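Local coordinates for orotidine 5'-phosphate decarboxylase (Sulfolobus solfataricus, PDB 4DBD), which probably catalyses the decarboxylation of orotidine 5'-monophosphate to uridine 5'-monophosphate, the final step of de novo UMP synthesis, at residues S4-A9 against R188-A193; I88-S93 against R132-K137; F60-I65 against K70-R75; Q17-M22 against R45-G50; L122-I127 against T150-D155. All blocks are in the same frame, centred on the assembly; numbering follows the deposited sequence.

Contact 1: residues S4-A9 against R188-A193; sequences SRVILA and RSIYNA. With SO4 (sulfate ion), chain B.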
# COMPACT_ATOMS: atom_id res chain seq x y z
N SER A 4 19.96 -13.61 16.33
CA SER A 4 18.74 -13.97 15.62
C SER A 4 18.72 -13.44 14.19
O SER A 4 19.31 -12.40 13.89
CB SER A 4 17.50 -13.48 16.37
OG SER A 4 16.31 -13.88 15.70
N ARG A 5 18.04 -14.18 13.33
CA ARG A 5 17.89 -13.83 11.93
C ARG A 5 16.43 -13.54 11.66
O ARG A 5 16.01 -13.47 10.50
CB ARG A 5 18.31 -15.00 11.07
CG ARG A 5 19.75 -15.41 11.22
CD ARG A 5 20.62 -14.55 10.34
NE ARG A 5 21.97 -15.08 10.21
CZ ARG A 5 22.66 -15.07 9.08
NH1 ARG A 5 22.12 -14.56 7.98
NH2 ARG A 5 23.88 -15.58 9.04
N VAL A 6 15.65 -13.43 12.73
CA VAL A 6 14.20 -13.28 12.59
C VAL A 6 13.71 -11.85 12.71
O VAL A 6 14.10 -11.11 13.62
CB VAL A 6 13.43 -14.13 13.62
CG1 VAL A 6 11.95 -13.82 13.56
CG2 VAL A 6 13.68 -15.62 13.39
N ILE A 7 12.84 -11.45 11.78
CA ILE A 7 12.13 -10.18 11.89
C ILE A 7 10.67 -10.52 12.19
O ILE A 7 10.02 -11.19 11.39
CB ILE A 7 12.21 -9.34 10.59
CG1 ILE A 7 13.64 -8.85 10.35
CG2 ILE A 7 11.25 -8.16 10.66
CD1 ILE A 7 13.89 -8.33 8.96
N LEU A 8 10.17 -10.08 13.35
CA LEU A 8 8.79 -10.36 13.71
C LEU A 8 7.84 -9.52 12.87
O LEU A 8 7.93 -8.29 12.86
CB LEU A 8 8.53 -10.07 15.20
CG LEU A 8 7.07 -10.18 15.65
CD1 LEU A 8 6.55 -11.62 15.44
CD2 LEU A 8 6.90 -9.76 17.12
N ALA A 9 6.91 -10.18 12.19
CA ALA A 9 5.87 -9.44 11.48
C ALA A 9 4.73 -9.24 12.44
O ALA A 9 3.89 -10.13 12.62
CB ALA A 9 5.41 -10.18 10.23
N ARG A 188 2.57 -15.11 11.79
CA ARG A 188 1.61 -15.97 12.49
C ARG A 188 2.26 -17.10 13.29
O ARG A 188 1.79 -17.43 14.38
CB ARG A 188 0.59 -16.56 11.50
CG ARG A 188 -0.54 -15.60 11.16
CD ARG A 188 -1.33 -16.08 9.97
NE ARG A 188 -0.64 -15.79 8.72
CZ ARG A 188 -1.14 -16.04 7.52
NH1 ARG A 188 -2.35 -16.58 7.42
NH2 ARG A 188 -0.45 -15.73 6.42
N SER A 189 3.31 -17.69 12.74
CA SER A 189 4.04 -18.76 13.43
C SER A 189 4.41 -18.35 14.86
O SER A 189 4.50 -19.19 15.75
CB SER A 189 5.30 -19.13 12.64
OG SER A 189 4.96 -19.79 11.44
N ILE A 190 4.63 -17.06 15.08
CA ILE A 190 4.98 -16.57 16.41
C ILE A 190 3.79 -15.96 17.14
O ILE A 190 3.44 -16.40 18.25
CB ILE A 190 6.12 -15.52 16.32
CG1 ILE A 190 7.42 -16.20 15.85
CG2 ILE A 190 6.30 -14.78 17.66
CD1 ILE A 190 8.43 -15.28 15.21
N TYR A 191 3.15 -14.96 16.54
CA TYR A 191 2.14 -14.20 17.29
C TYR A 191 0.82 -14.94 17.52
O TYR A 191 0.04 -14.54 18.40
CB TYR A 191 1.94 -12.77 16.73
CG TYR A 191 1.33 -12.65 15.35
CD1 TYR A 191 -0.01 -12.97 15.14
CD2 TYR A 191 2.07 -12.16 14.27
CE1 TYR A 191 -0.58 -12.84 13.88
CE2 TYR A 191 1.50 -12.03 13.00
CZ TYR A 191 0.17 -12.37 12.82
OH TYR A 191 -0.43 -12.24 11.58
N ASN A 192 0.59 -16.02 16.77
CA ASN A 192 -0.58 -16.88 16.99
C ASN A 192 -0.23 -18.17 17.74
O ASN A 192 -1.07 -19.06 17.89
CB ASN A 192 -1.26 -17.24 15.66
CG ASN A 192 -2.22 -16.15 15.17
OD1 ASN A 192 -2.58 -15.24 15.91
ND2 ASN A 192 -2.65 -16.27 13.92
N ALA A 193 1.02 -18.28 18.21
CA ALA A 193 1.42 -19.46 18.97
C ALA A 193 0.90 -19.36 20.40
O ALA A 193 0.62 -18.26 20.89
CB ALA A 193 2.93 -19.63 18.95
S SO4 B . 2.91 -14.49 8.15
O1 SO4 B . 3.17 -13.11 7.74
O2 SO4 B . 1.86 -14.51 9.15
O3 SO4 B . 2.48 -15.28 7.00
O4 SO4 B . 4.14 -15.06 8.71
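At the end of this TIM barrel that probably receives the substrate's phosphate, Leu8 and Val6 of the first strand, 6-10, meet Ile190 of the short helix 188-191, which follows the last strand, 183-186. Branched aliphatic residues suit this buried seam: Leu8 CD1 lies 3.9 Å from Ile190 CG2, while Val6 CG1 passes 4.2 Å from Ile190 CD1. Tyr191 turns its ring edge to the strand, where Ala9 O lies near the ring plane, 3.1 Å from Tyr191 CE2. Its CG sits between the backbone N and the carbonyl carbon (chi1 67°), so that one ring face covers Arg188 CA. The phenol oxygen is hydrogen-bonded to Tyr67 OH of the second subunit. At the start of the helix, Arg188 grips a sulfate ion: its backbone N and its NE each donate to O2 at 2.8 Å, and NH2 reaches O3 at 3.0 Å. The sulfur lies in the guanidinium plane, at its edge. Gly187 N and Gln169 NE2 also hydrogen-bond the sulfate. Backbone N-H groups at a helix start and an arginine together make a strongly anion-seeking site, consistent with the sulfate occupying the place of the substrate's phosphate.

Contact 2: residues I88-S93 against R132-K137; sequences IGVKGS and REISPK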
# COMPACT_ATOMS: atom_id res chain seq x y z
N ILE A 88 6.10 0.21 -8.67
CA ILE A 88 5.60 1.58 -8.91
C ILE A 88 6.57 2.46 -9.70
O ILE A 88 6.17 3.49 -10.24
CB ILE A 88 5.22 2.29 -7.61
CG1 ILE A 88 6.44 2.46 -6.71
CG2 ILE A 88 4.12 1.51 -6.87
CD1 ILE A 88 6.07 2.96 -5.32
N GLY A 89 7.84 2.07 -9.73
CA GLY A 89 8.79 2.75 -10.57
C GLY A 89 9.46 3.94 -9.91
O GLY A 89 9.20 4.26 -8.74
N VAL A 90 10.30 4.63 -10.67
CA VAL A 90 11.21 5.61 -10.09
C VAL A 90 10.69 7.05 -10.20
O VAL A 90 10.37 7.68 -9.20
CB VAL A 90 12.62 5.48 -10.72
CG1 VAL A 90 13.56 6.58 -10.20
CG2 VAL A 90 13.19 4.08 -10.45
N LYS A 91 10.60 7.57 -11.42
CA LYS A 91 10.33 8.99 -11.60
C LYS A 91 8.99 9.42 -11.03
O LYS A 91 7.94 8.94 -11.46
CB LYS A 91 10.42 9.36 -13.08
CG LYS A 91 11.84 9.61 -13.57
CD LYS A 91 12.75 8.46 -13.16
CE LYS A 91 13.79 8.14 -14.23
NZ LYS A 91 14.26 6.71 -14.12
N GLY A 92 9.02 10.31 -10.04
CA GLY A 92 7.80 10.85 -9.47
C GLY A 92 7.19 9.93 -8.42
O GLY A 92 6.07 10.16 -7.94
N SER A 93 7.91 8.88 -8.07
CA SER A 93 7.45 7.94 -7.05
C SER A 93 8.63 7.55 -6.15
O SER A 93 8.92 8.24 -5.17
CB SER A 93 6.80 6.72 -7.70
OG SER A 93 6.33 5.79 -6.74
N ARG A 132 18.16 -1.31 -9.07
CA ARG A 132 19.47 -0.76 -9.43
C ARG A 132 19.53 0.77 -9.44
O ARG A 132 20.51 1.35 -8.96
CB ARG A 132 19.92 -1.32 -10.77
CG ARG A 132 20.23 -2.80 -10.73
CD ARG A 132 20.32 -3.37 -12.13
NE ARG A 132 20.63 -4.79 -12.11
CZ ARG A 132 20.04 -5.69 -12.88
NH1 ARG A 132 19.11 -5.32 -13.75
NH2 ARG A 132 20.39 -6.96 -12.78
N GLU A 133 18.50 1.42 -9.96
CA GLU A 133 18.47 2.89 -9.97
C GLU A 133 18.37 3.48 -8.57
O GLU A 133 19.05 4.45 -8.24
CB GLU A 133 17.30 3.41 -10.81
CG GLU A 133 17.51 3.30 -12.31
CD GLU A 133 16.34 3.89 -13.08
OE1 GLU A 133 15.53 4.62 -12.47
OE2 GLU A 133 16.24 3.62 -14.30
N ILE A 134 17.52 2.89 -7.74
CA ILE A 134 17.21 3.43 -6.42
C ILE A 134 18.28 3.10 -5.39
O ILE A 134 18.59 3.91 -4.53
CB ILE A 134 15.83 2.94 -5.92
CG1 ILE A 134 14.72 3.54 -6.79
CG2 ILE A 134 15.61 3.28 -4.45
CD1 ILE A 134 14.48 5.03 -6.53
N SER A 135 18.85 1.90 -5.49
CA SER A 135 19.89 1.46 -4.56
C SER A 135 19.42 1.52 -3.11
O SER A 135 20.00 2.24 -2.29
CB SER A 135 21.16 2.29 -4.77
OG SER A 135 22.19 1.84 -3.90
N PRO A 136 18.36 0.77 -2.78
CA PRO A 136 17.81 0.70 -1.43
C PRO A 136 18.78 0.02 -0.46
O PRO A 136 19.74 -0.59 -0.89
CB PRO A 136 16.54 -0.16 -1.61
CG PRO A 136 16.87 -1.03 -2.83
CD PRO A 136 17.67 -0.13 -3.73
N LYS A 137 18.53 0.16 0.84
CA LYS A 137 19.28 -0.60 1.85
C LYS A 137 19.06 -2.10 1.62
O LYS A 137 19.99 -2.90 1.73
CB LYS A 137 18.81 -0.23 3.25
CG LYS A 137 19.28 -1.18 4.35
CD LYS A 137 20.55 -0.70 5.03
CE LYS A 137 21.00 -1.68 6.12
NZ LYS A 137 19.87 -2.49 6.64
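Val90 packs against Ile134 where two neighbouring outer helices of the TIM barrel, 90-103 and 124-134, meet; its CG2 lies 4.0 Å from Ile134 CG1. The same methyl makes a tight carbon-to-oxygen contact, 3.1 Å from Glu133 OE1. The valine has CG1 anti to its backbone nitrogen (chi1 175°), which spreads both methyls toward the end of helix 124-134; its compact branching lets it pack against both residues. Ile134 slides past it in the opposite direction, bringing CD1 to 4.1 Å from Val90 CG1. Glu133 is stretched out beyond CG (chi2 -178°) and carries its carboxylate along the border of this apolar patch to Lys91. The lysine, by contrast, folds at chi2 (50°) and again at chi3, and meets the glutamate at about a right angle. Its NZ forms a salt bridge with Glu133 OE1 at 3.0 Å, although the hydrogen bond within it is weak. Long charged chains suit this exposed border, where Glu133 runs past Val90 and pairs with Lys91. Gly89, at the N-cap, allows the chain to enter helix 90-103 with a positive phi. Toward the barrel, Ile134 packs on Leu108 and Leu110 of strand 107-113 and on Leu94 of helix 90-103, while Lys91 packs on Glu117 of the second subunit.

Contact 3: residues F60-I65 against K70-R75; sequences FKLADI and KSIVER
Obliquely to the Phe60 ring, neither squarely over a face nor at an edge, comes CG2 of Ile72, 4.0 Å from ring atom CD2. Leu33 and Val36 of helix 33-39 also touch this ring, and a large flat hydrophobe suits a place shared by two helices. The contact is the first half of a beta-alpha-beta unit of the TIM barrel, strand 55-62 packing against helix 66-73. With CG2 anti to its backbone nitrogen, Ile72 offers one methyl to both strand residues, and Leu62 CD2 lies 3.8 Å from Ile72 CG2. Leu62's other branch, CD1, packs 3.6 Å from Val73 CG1. Lys61 points elsewhere: it is a predicted proton donor, and its NZ forms salt bridges with Asp59 and with Asp64 of the second subunit, the charged network expected of this enzyme family. The carboxylate of Asp64 is steadied by the N-H of the following residue, for Ile65 N donates to the anti lone pair of Asp64 OD1 at 2.7 Å.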
# COMPACT_ATOMS: atom_id res chain seq x y z
N PHE A 60 3.92 -0.70 5.04
CA PHE A 60 2.62 -0.39 4.50
C PHE A 60 2.63 -0.65 2.99
O PHE A 60 1.77 -0.14 2.26
CB PHE A 60 2.27 1.08 4.75
CG PHE A 60 2.01 1.42 6.19
CD1 PHE A 60 2.09 0.46 7.18
CD2 PHE A 60 1.66 2.71 6.54
CE1 PHE A 60 1.84 0.78 8.51
CE2 PHE A 60 1.40 3.04 7.87
CZ PHE A 60 1.49 2.07 8.85
N LYS A 61 3.61 -1.44 2.53
CA LYS A 61 3.73 -1.80 1.12
C LYS A 61 3.53 -0.58 0.24
O LYS A 61 2.70 -0.59 -0.69
CB LYS A 61 2.71 -2.88 0.74
CG LYS A 61 2.98 -4.26 1.35
CD LYS A 61 4.33 -4.83 0.90
CE LYS A 61 4.43 -6.34 1.18
NZ LYS A 61 4.29 -6.69 2.64
N LEU A 62 4.31 0.45 0.51
CA LEU A 62 4.10 1.76 -0.09
C LEU A 62 4.06 1.68 -1.61
O LEU A 62 4.93 1.08 -2.24
CB LEU A 62 5.19 2.72 0.36
CG LEU A 62 5.19 3.06 1.87
CD1 LEU A 62 6.53 3.65 2.29
CD2 LEU A 62 4.03 3.99 2.23
N ALA A 63 3.02 2.27 -2.21
CA ALA A 63 2.85 2.11 -3.66
C ALA A 63 2.02 3.25 -4.23
O ALA A 63 0.92 3.05 -4.75
CB ALA A 63 2.23 0.77 -3.96
N ASP A 64 2.54 4.46 -4.11
CA ASP A 64 1.82 5.62 -4.61
C ASP A 64 2.81 6.60 -5.20
O ASP A 64 4.01 6.30 -5.31
CB ASP A 64 1.00 6.25 -3.47
CG ASP A 64 -0.31 6.85 -3.95
OD1 ASP A 64 -0.31 7.47 -5.03
OD2 ASP A 64 -1.34 6.69 -3.26
N ILE A 65 2.32 7.76 -5.62
CA ILE A 65 3.20 8.82 -6.07
C ILE A 65 4.02 9.33 -4.88
O ILE A 65 3.67 9.11 -3.71
CB ILE A 65 2.40 9.97 -6.70
CG1 ILE A 65 1.49 10.61 -5.65
CG2 ILE A 65 1.57 9.45 -7.86
CD1 ILE A 65 0.86 11.92 -6.13
N LYS A 70 5.64 10.16 0.78
CA LYS A 70 6.31 11.03 1.76
C LYS A 70 5.34 11.50 2.86
O LYS A 70 5.70 11.56 4.04
CB LYS A 70 6.98 12.21 1.04
CG LYS A 70 8.19 11.79 0.22
CD LYS A 70 8.53 12.82 -0.85
CE LYS A 70 8.72 14.21 -0.28
NZ LYS A 70 9.09 15.17 -1.38
N SER A 71 4.10 11.80 2.49
CA SER A 71 3.10 12.23 3.47
C SER A 71 2.80 11.11 4.48
O SER A 71 2.47 11.37 5.64
CB SER A 71 1.81 12.66 2.78
OG SER A 71 2.03 13.84 2.01
N ILE A 72 2.90 9.88 4.02
CA ILE A 72 2.72 8.73 4.88
C ILE A 72 3.89 8.54 5.84
O ILE A 72 3.69 8.46 7.06
CB ILE A 72 2.52 7.45 4.04
CG1 ILE A 72 1.21 7.53 3.27
CG2 ILE A 72 2.56 6.21 4.93
CD1 ILE A 72 1.04 6.46 2.21
N VAL A 73 5.11 8.48 5.31
CA VAL A 73 6.24 8.12 6.16
C VAL A 73 6.64 9.21 7.15
O VAL A 73 7.25 8.92 8.18
CB VAL A 73 7.49 7.67 5.36
CG1 VAL A 73 7.17 6.47 4.42
CG2 VAL A 73 8.08 8.83 4.59
N GLU A 74 6.31 10.46 6.85
CA GLU A 74 6.70 11.51 7.80
C GLU A 74 5.88 11.42 9.10
O GLU A 74 6.29 11.96 10.12
CB GLU A 74 6.63 12.91 7.16
CG GLU A 74 5.25 13.47 6.97
CD GLU A 74 5.24 14.72 6.10
OE1 GLU A 74 6.33 15.20 5.70
OE2 GLU A 74 4.13 15.23 5.81
N ARG A 75 4.77 10.70 9.05
CA ARG A 75 3.94 10.44 10.23
C ARG A 75 4.35 9.15 10.95
O ARG A 75 3.65 8.69 11.86
CB ARG A 75 2.45 10.36 9.85
CG ARG A 75 1.77 11.71 9.61
CD ARG A 75 2.26 12.40 8.36
NE ARG A 75 1.14 12.84 7.51
CZ ARG A 75 1.23 13.75 6.55
NH1 ARG A 75 2.39 14.36 6.30
NH2 ARG A 75 0.16 14.08 5.84

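Contact 4: residues Q17-M22 against R45-G50; sequences QVLKEM and RELLIG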
# COMPACT_ATOMS: atom_id res chain seq x y z
N GLN A 17 5.59 -6.46 27.44
CA GLN A 17 6.48 -7.35 28.18
C GLN A 17 7.04 -8.46 27.29
O GLN A 17 8.23 -8.77 27.34
CB GLN A 17 5.78 -7.93 29.41
CG GLN A 17 5.24 -6.86 30.35
CD GLN A 17 6.30 -5.84 30.75
OE1 GLN A 17 7.46 -6.19 30.98
NE2 GLN A 17 5.90 -4.57 30.83
N VAL A 18 6.18 -9.05 26.46
CA VAL A 18 6.61 -10.06 25.49
C VAL A 18 7.69 -9.53 24.55
O VAL A 18 8.73 -10.17 24.34
CB VAL A 18 5.41 -10.57 24.64
CG1 VAL A 18 5.89 -11.41 23.46
CG2 VAL A 18 4.43 -11.34 25.51
N LEU A 19 7.45 -8.35 23.99
CA LEU A 19 8.40 -7.76 23.05
C LEU A 19 9.76 -7.51 23.71
O LEU A 19 10.79 -7.61 23.05
CB LEU A 19 7.83 -6.48 22.44
CG LEU A 19 6.51 -6.69 21.68
CD1 LEU A 19 5.88 -5.37 21.24
CD2 LEU A 19 6.73 -7.61 20.48
N LYS A 20 9.77 -7.20 25.00
CA LYS A 20 11.03 -6.93 25.69
C LYS A 20 11.93 -8.16 25.82
O LYS A 20 13.15 -8.04 25.81
CB LYS A 20 10.78 -6.28 27.06
CG LYS A 20 10.30 -4.84 26.97
CD LYS A 20 11.31 -3.95 26.27
CE LYS A 20 12.60 -3.81 27.08
NZ LYS A 20 13.59 -2.89 26.43
N GLU A 21 11.33 -9.34 25.94
CA GLU A 21 12.10 -10.58 25.93
C GLU A 21 12.59 -10.90 24.53
O GLU A 21 13.72 -11.36 24.33
CB GLU A 21 11.27 -11.76 26.44
CG GLU A 21 11.13 -11.81 27.96
CD GLU A 21 12.47 -11.76 28.68
OE1 GLU A 21 13.26 -12.72 28.56
OE2 GLU A 21 12.74 -10.74 29.36
N MET A 22 11.73 -10.65 23.55
CA MET A 22 12.07 -10.92 22.16
C MET A 22 13.16 -9.98 21.67
O MET A 22 13.95 -10.34 20.80
CB MET A 22 10.84 -10.78 21.27
CG MET A 22 9.70 -11.71 21.64
SD MET A 22 8.42 -11.65 20.36
CE MET A 22 7.60 -13.22 20.62
N ARG A 45 2.82 3.60 18.45
CA ARG A 45 4.09 4.26 18.75
C ARG A 45 4.57 3.96 20.17
O ARG A 45 5.75 3.66 20.40
CB ARG A 45 3.97 5.77 18.53
CG ARG A 45 3.80 6.18 17.07
CD ARG A 45 3.87 7.70 16.88
NE ARG A 45 4.14 8.08 15.49
CZ ARG A 45 5.35 8.39 15.02
NH1 ARG A 45 6.41 8.40 15.82
NH2 ARG A 45 5.50 8.72 13.74
N GLU A 46 3.65 4.03 21.13
CA GLU A 46 3.95 3.71 22.52
C GLU A 46 4.51 2.29 22.65
O GLU A 46 5.48 2.05 23.36
CB GLU A 46 2.69 3.85 23.37
CG GLU A 46 2.91 3.50 24.83
CD GLU A 46 1.71 3.80 25.70
OE1 GLU A 46 0.68 4.28 25.16
OE2 GLU A 46 1.78 3.57 26.92
N LEU A 47 3.88 1.35 21.96
CA LEU A 47 4.28 -0.05 22.03
C LEU A 47 5.75 -0.26 21.65
O LEU A 47 6.42 -1.14 22.19
CB LEU A 47 3.38 -0.89 21.12
CG LEU A 47 3.51 -2.41 21.25
CD1 LEU A 47 3.30 -2.86 22.69
CD2 LEU A 47 2.54 -3.13 20.32
N LEU A 48 6.24 0.55 20.71
CA LEU A 48 7.56 0.33 20.12
C LEU A 48 8.71 1.10 20.78
O LEU A 48 9.86 0.95 20.38
CB LEU A 48 7.52 0.66 18.63
CG LEU A 48 6.70 -0.31 17.79
CD1 LEU A 48 6.44 0.26 16.41
CD2 LEU A 48 7.40 -1.66 17.69
N ILE A 49 8.39 1.91 21.78
CA ILE A 49 9.35 2.88 22.30
C ILE A 49 10.64 2.33 22.91
O ILE A 49 11.73 2.67 22.46
CB ILE A 49 8.67 3.86 23.28
CG1 ILE A 49 7.97 4.97 22.49
CG2 ILE A 49 9.70 4.46 24.23
CD1 ILE A 49 7.17 5.93 23.36
N GLY A 50 10.53 1.49 23.93
CA GLY A 50 11.72 1.03 24.64
C GLY A 50 12.52 -0.08 23.97
O GLY A 50 13.64 -0.37 24.38
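Leu19, buried on the inner side of helix 16-22, reaches Leu47 of helix 41-48 through a single methyl. CD1 lies 3.8 Å from Leu47 CG and 3.9 Å from Leu47 CD1, so it sits against the fork of the other leucine, and the two side chains meet at about a right angle. Leu47 turns that fork across by holding CG anti to its backbone nitrogen (chi1 -170°). Leucine suits both places, because each also has to cover Met10 of strand 6-10. The carbonyl oxygen of Leu47 is buried here without a polar partner in the model.

Next along the helix, Lys20 lies nearer the surface and bends at chi2 (-61°) and chi3 (-66°), curling its end back toward the second segment. NZ gives a weak hydrogen bond to Gly50 O at 3.2 Å, while its stronger partner is Glu23, in a salt bridge. Gly50 lacks a side chain on the flank that faces the lysine, which leaves its carbonyl approachable. Further on, Met22 turns to another neighbour and packs on Leu200 of helix 196-210. Apolar residues inside and a long charged chain nearer solvent are what would be expected of adjacent helices in the outer layer of a TIM barrel, here helix 16-22 after the first strand and helix 41-48, the second of two helices after the second strand.

Contact 5: residues L122-I127 against T150-D155; sequences LFADYI and TQYRRD
Tyr152 points the hydroxyl end of its ring at the first turn of helix 124-134, spanning the distance between two neighbouring outer helices of the TIM barrel. Its long axis meets Ile127 at about a right angle, and the oxygen OH comes 3.9 Å from Ile127 CG2. At the same distance, 3.9 Å, lies Ala124 O, too far to be bonded; the phenol oxygen is buried with no polar partner in the model. Ala124 suits its place by being small: its CB stands 4.5 Å from Tyr152 OH and lets the ring's end approach. Ile127 has CG2 anti to its backbone nitrogen, which sets that methyl before the tyrosine. Tyr152 is long enough to bridge segments whose nearest CA atoms, those of Ala124 and Tyr152, are 10.0 Å apart. Its ring also packs on Ala112, Ile139 and Val141 of the barrel strands, and it makes a cation-pi contact with Lys128. Within helix 146-155, Arg154 lays one guanidinium face on Gln151 CB and grips Asp155, whose second partner is Lys128, in a salt bridge. Arg154 NE donates to Asp155 OD1 at 2.6 Å; OD1 lies close to the guanidinium plane, whereas NE meets it from 40° above the carboxylate plane.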
# COMPACT_ATOMS: atom_id res chain seq x y z
N LEU A 122 6.89 -12.07 -14.44
CA LEU A 122 7.15 -11.52 -15.77
C LEU A 122 7.96 -10.23 -15.80
O LEU A 122 8.49 -9.86 -16.85
CB LEU A 122 5.83 -11.31 -16.51
CG LEU A 122 5.01 -12.59 -16.71
CD1 LEU A 122 3.77 -12.31 -17.55
CD2 LEU A 122 5.87 -13.67 -17.35
N PHE A 123 8.06 -9.54 -14.68
CA PHE A 123 8.67 -8.22 -14.69
C PHE A 123 9.88 -8.14 -13.79
O PHE A 123 10.20 -7.09 -13.23
CB PHE A 123 7.62 -7.18 -14.30
CG PHE A 123 6.25 -7.51 -14.80
CD1 PHE A 123 6.04 -7.85 -16.13
CD2 PHE A 123 5.18 -7.55 -13.93
CE1 PHE A 123 4.78 -8.18 -16.59
CE2 PHE A 123 3.91 -7.88 -14.39
CZ PHE A 123 3.72 -8.20 -15.72
N ALA A 124 10.58 -9.27 -13.68
CA ALA A 124 11.79 -9.36 -12.88
C ALA A 124 12.84 -8.36 -13.36
O ALA A 124 13.51 -7.74 -12.54
CB ALA A 124 12.35 -10.77 -12.93
N ASP A 125 12.97 -8.22 -14.68
CA ASP A 125 13.98 -7.34 -15.28
C ASP A 125 13.67 -5.89 -14.96
O ASP A 125 14.55 -5.13 -14.55
CB ASP A 125 14.05 -7.53 -16.81
CG ASP A 125 14.69 -8.85 -17.20
OD1 ASP A 125 15.73 -9.20 -16.60
OD2 ASP A 125 14.15 -9.54 -18.10
N TYR A 126 12.41 -5.50 -15.15
CA TYR A 126 11.98 -4.16 -14.77
C TYR A 126 12.23 -3.88 -13.28
O TYR A 126 12.80 -2.86 -12.91
CB TYR A 126 10.49 -3.98 -15.06
CG TYR A 126 10.00 -2.59 -14.70
CD1 TYR A 126 10.47 -1.47 -15.37
CD2 TYR A 126 9.07 -2.40 -13.68
CE1 TYR A 126 10.04 -0.20 -15.06
CE2 TYR A 126 8.62 -1.13 -13.35
CZ TYR A 126 9.11 -0.04 -14.04
OH TYR A 126 8.68 1.22 -13.72
N ILE A 127 11.79 -4.79 -12.43
CA ILE A 127 11.94 -4.60 -11.00
C ILE A 127 13.42 -4.52 -10.61
O ILE A 127 13.82 -3.66 -9.83
CB ILE A 127 11.15 -5.68 -10.19
CG1 ILE A 127 9.68 -5.24 -10.08
CG2 ILE A 127 11.74 -5.84 -8.81
CD1 ILE A 127 8.70 -6.36 -9.78
N THR A 150 18.18 -16.87 -4.16
CA THR A 150 19.58 -17.10 -4.50
C THR A 150 20.02 -16.18 -5.64
O THR A 150 21.09 -15.57 -5.59
CB THR A 150 19.82 -18.56 -4.89
OG1 THR A 150 19.24 -19.42 -3.89
CG2 THR A 150 21.32 -18.82 -4.98
N GLN A 151 19.16 -16.05 -6.64
CA GLN A 151 19.43 -15.20 -7.79
C GLN A 151 19.50 -13.73 -7.42
O GLN A 151 20.39 -13.02 -7.87
CB GLN A 151 18.38 -15.44 -8.88
CG GLN A 151 18.51 -16.82 -9.51
CD GLN A 151 17.20 -17.37 -10.03
OE1 GLN A 151 16.21 -16.64 -10.15
NE2 GLN A 151 17.18 -18.67 -10.34
N TYR A 152 18.58 -13.26 -6.59
CA TYR A 152 18.71 -11.89 -6.11
C TYR A 152 19.98 -11.70 -5.28
O TYR A 152 20.61 -10.64 -5.35
CB TYR A 152 17.46 -11.41 -5.35
CG TYR A 152 16.42 -10.83 -6.29
CD1 TYR A 152 15.54 -11.65 -6.97
CD2 TYR A 152 16.35 -9.46 -6.51
CE1 TYR A 152 14.60 -11.13 -7.84
CE2 TYR A 152 15.41 -8.93 -7.38
CZ TYR A 152 14.54 -9.77 -8.04
OH TYR A 152 13.61 -9.26 -8.92
N ARG A 153 20.38 -12.72 -4.53
CA ARG A 153 21.62 -12.62 -3.75
C ARG A 153 22.82 -12.49 -4.69
O ARG A 153 23.76 -11.75 -4.42
CB ARG A 153 21.79 -13.83 -2.83
CG ARG A 153 23.17 -13.94 -2.20
CD ARG A 153 23.55 -12.66 -1.46
NE ARG A 153 22.71 -12.46 -0.30
CZ ARG A 153 22.43 -11.27 0.23
NH1 ARG A 153 22.92 -10.16 -0.31
NH2 ARG A 153 21.64 -11.20 1.29
N ARG A 154 22.77 -13.23 -5.80
CA ARG A 154 23.79 -13.15 -6.84
C ARG A 154 23.82 -11.76 -7.48
O ARG A 154 24.88 -11.17 -7.66
CB ARG A 154 23.51 -14.21 -7.92
CG ARG A 154 24.16 -13.92 -9.27
CD ARG A 154 23.50 -14.70 -10.40
NE ARG A 154 22.23 -14.11 -10.84
CZ ARG A 154 21.28 -14.79 -11.48
NH1 ARG A 154 21.46 -16.08 -11.75
NH2 ARG A 154 20.15 -14.19 -11.85
N ASP A 155 22.63 -11.26 -7.81
CA ASP A 155 22.50 -9.99 -8.53
C ASP A 155 22.77 -8.78 -7.64
O ASP A 155 23.09 -7.70 -8.13
CB ASP A 155 21.11 -9.87 -9.15
CG ASP A 155 20.84 -10.92 -10.21
OD1 ASP A 155 21.80 -11.55 -10.71
OD2 ASP A 155 19.65 -11.11 -10.55

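Contacts 1 and 3 are buried and join barrel strands to helices, through aliphatic side chains and, in each case, a ring; both also carry charged groups of the predicted substrate site. Contacts 2, 4 and 5 pair helices of the outer layer; contact 5 is buried as well, 2 and 4 only partly. In contacts 2 and 4 an apolar pair is flanked by a lysine nearer solvent, whereas contact 5 relies on one tyrosine and lacks any polar bond across it. All but contact 4 reach the second subunit. Contacts 2 and 5 share helix 124-134, and Ser93 with Asp64 O ties contact 2 to contact 3. Met22 of contact 4 packs against Ile190 and Leu8 of contact 1.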